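Local coordinates for Mlr7391 protein (Mesorhizobium loti, PDB 3HK4), which is of unknown function but belongs to the SnoaL-like family of NTF2-like proteins and may act as a polyketide cyclase-like enzyme, at residues Ala26-Glu31 / Glu43-Asp48. Residues are numbered along the deposited sequence; the frame is centred on the assembly and turned at random.
Sequences AKDFTE and EKYNAD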
loop_
_atom_site.group_PDB
_atom_site.type_symbol
_atom_site.label_atom_id
_atom_site.label_comp_id
_atom_site.label_asym_id
_atom_site.label_seq_id
_atom_site.Cartn_x
_atom_site.Cartn_y
_atom_site.Cartn_z
ATOM N N ALA A 26 14.137 -21.252 -5.856
ATOM C CA ALA A 26 12.744 -21.386 -6.195
ATOM C C ALA A 26 12.007 -22.342 -5.282
ATOM O O ALA A 26 10.878 -22.055 -4.877
ATOM C CB ALA A 26 12.599 -21.860 -7.662
ATOM N N LYS A 27 12.621 -23.492 -5.007
ATOM C CA LYS A 27 12.041 -24.503 -4.144
ATOM C C LYS A 27 11.934 -24.015 -2.720
ATOM O O LYS A 27 10.907 -24.181 -2.071
ATOM C CB LYS A 27 12.876 -25.762 -4.209
ATOM C CG LYS A 27 12.389 -26.911 -3.331
ATOM C CD LYS A 27 13.412 -28.067 -3.317
ATOM C CE LYS A 27 12.893 -29.303 -2.526
ATOM N NZ LYS A 27 12.644 -29.077 -1.074
ATOM N N ASP A 28 12.959 -23.369 -2.222
ATOM C CA ASP A 28 12.909 -22.894 -0.832
ATOM C C ASP A 28 11.811 -21.835 -0.696
ATOM O O ASP A 28 10.960 -21.929 0.172
ATOM C CB ASP A 28 14.274 -22.351 -0.432
ATOM C CG ASP A 28 14.368 -21.987 1.017
ATOM O OD1 ASP A 28 13.751 -22.663 1.850
ATOM O OD2 ASP A 28 15.089 -21.016 1.326
ATOM N N PHE A 29 11.850 -20.829 -1.555
ATOM C CA PHE A 29 10.876 -19.715 -1.550
ATOM C C PHE A 29 9.456 -20.239 -1.632
ATOM O O PHE A 29 8.595 -19.806 -0.885
ATOM C CB PHE A 29 11.220 -18.796 -2.726
ATOM C CG PHE A 29 10.361 -17.587 -2.856
ATOM C CD1 PHE A 29 10.674 -16.443 -2.212
ATOM C CD2 PHE A 29 9.276 -17.586 -3.714
ATOM C CE1 PHE A 29 9.861 -15.301 -2.374
ATOM C CE2 PHE A 29 8.468 -16.472 -3.867
ATOM C CZ PHE A 29 8.790 -15.326 -3.198
ATOM N N THR A 30 9.231 -21.207 -2.507
ATOM C CA THR A 30 7.885 -21.795 -2.684
ATOM C C THR A 30 7.435 -22.513 -1.428
ATOM O O THR A 30 6.295 -22.365 -1.006
ATOM C CB THR A 30 7.852 -22.739 -3.903
ATOM O OG1 THR A 30 8.262 -21.976 -5.041
ATOM C CG2 THR A 30 6.427 -23.323 -4.122
ATOM N N GLU A 31 8.321 -23.289 -0.834
ATOM C CA GLU A 31 7.982 -24.017 0.371
ATOM C C GLU A 31 7.641 -23.047 1.493
ATOM O O GLU A 31 6.713 -23.258 2.258
ATOM C CB GLU A 31 9.132 -24.961 0.762
ATOM C CG GLU A 31 9.253 -26.173 -0.173
ATOM C CD GLU A 31 10.487 -27.063 0.107
ATOM O OE1 GLU A 31 11.233 -26.820 1.092
ATOM O OE2 GLU A 31 10.716 -28.011 -0.685
ATOM N N GLU A 43 12.025 -11.559 3.361
ATOM C CA GLU A 43 13.260 -11.094 4.009
ATOM C C GLU A 43 14.464 -11.890 3.544
ATOM O O GLU A 43 15.572 -11.358 3.388
ATOM C CB GLU A 43 13.087 -11.155 5.531
ATOM C CG GLU A 43 14.206 -10.556 6.344
ATOM C CD GLU A 43 15.450 -11.410 6.458
ATOM O OE1 GLU A 43 15.333 -12.643 6.603
ATOM O OE2 GLU A 43 16.567 -10.838 6.456
ATOM N N LYS A 44 14.297 -13.180 3.366
ATOM C CA LYS A 44 15.440 -13.998 2.919
ATOM C C LYS A 44 15.876 -13.740 1.482
ATOM O O LYS A 44 17.073 -13.702 1.162
ATOM C CB LYS A 44 15.116 -15.509 3.076
ATOM C CG LYS A 44 16.312 -16.476 2.840
ATOM C CD LYS A 44 15.952 -17.892 3.160
ATOM C CE LYS A 44 17.052 -18.839 2.856
ATOM N NZ LYS A 44 16.637 -20.169 3.354
ATOM N N TYR A 45 14.910 -13.523 0.606
ATOM C CA TYR A 45 15.233 -13.512 -0.803
ATOM C C TYR A 45 15.062 -12.208 -1.551
ATOM O O TYR A 45 15.636 -12.079 -2.611
ATOM C CB TYR A 45 14.395 -14.604 -1.509
ATOM C CG TYR A 45 14.859 -16.011 -1.167
ATOM C CD1 TYR A 45 16.092 -16.441 -1.568
ATOM C CD2 TYR A 45 14.066 -16.887 -0.452
ATOM C CE1 TYR A 45 16.566 -17.667 -1.268
ATOM C CE2 TYR A 45 14.523 -18.156 -0.147
ATOM C CZ TYR A 45 15.773 -18.555 -0.608
ATOM O OH TYR A 45 16.324 -19.795 -0.317
ATOM N N ASN A 46 14.295 -11.256 -1.039
ATOM C CA ASN A 46 14.050 -10.058 -1.829
ATOM C C ASN A 46 15.272 -9.186 -1.893
ATOM O O ASN A 46 15.949 -8.982 -0.897
ATOM C CB ASN A 46 12.914 -9.209 -1.310
ATOM C CG ASN A 46 11.560 -9.841 -1.493
ATOM O OD1 ASN A 46 11.377 -10.811 -2.258
ATOM N ND2 ASN A 46 10.552 -9.212 -0.859
ATOM N N ALA A 47 15.553 -8.661 -3.070
ATOM C CA ALA A 47 16.666 -7.710 -3.226
ATOM C C ALA A 47 16.239 -6.425 -2.577
ATOM O O ALA A 47 15.045 -6.129 -2.520
ATOM C CB ALA A 47 16.944 -7.456 -4.705
ATOM N N ASP A 48 17.179 -5.643 -2.068
ATOM C CA ASP A 48 16.837 -4.378 -1.406
ATOM C C ASP A 48 16.043 -3.423 -2.302
ATOM O O ASP A 48 15.253 -2.603 -1.832
ATOM C CB ASP A 48 18.111 -3.656 -0.994
ATOM C CG ASP A 48 18.829 -4.328 0.176
ATOM O OD1 ASP A 48 18.251 -5.232 0.835
ATOM O OD2 ASP A 48 19.992 -3.913 0.425
#
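Asp28, on helix 22-34, and the consecutive residues Lys44 and Tyr45, at the end of helix 38-45, illustrate how one carboxylate oxygen can tie two helices together. Followed outward, Asp28 CB first meets the phenol, 3.3 Å from Tyr45 OH. With CG anti to the backbone N (chi1 -173°), the carboxylate is carried over to the other helix, where CG also lies beside the phenol oxygen. OD2 is then held by two donors. Asp28 OD2 accepts a hydrogen bond from Tyr45 OH; the modelled 2.4 Å is shorter than such bonds usually are, so the exact length is doubtful. This oxygen sits at the edge of the tyrosine ring, with carboxylate and ring planes 79° apart. The same Asp28 OD2 receives Lys44 NZ at 2.7 Å in a salt bridge, approached on the syn side and 19° out of the carboxylate plane. Asp28 OD1 stays 4.1 Å from Lys44 NZ, so the salt bridge runs through OD2.

The lysine reaches this point as a fully extended chain, and Lys44 CG lies over the centre of the Tyr45 ring, 3.8 Å above the plane. One face of the phenol is thus covered by the residue that shares its acceptor. Deeper down, the Phe29 and Tyr45 side chains run antiparallel alongside one another, and Tyr45 CD2 meets the phenylalanine ring edge at Phe29 CD1, 3.8 Å away. Phe29 continues inward to Tyr122, Phe97 and Ile129, and Tyr45 also packs on Ile129.

A polar link at the surface, with an aromatic contact beneath it, therefore joins the first two helices, where they pack against the curved sheet of the NTF2-like alpha+beta fold.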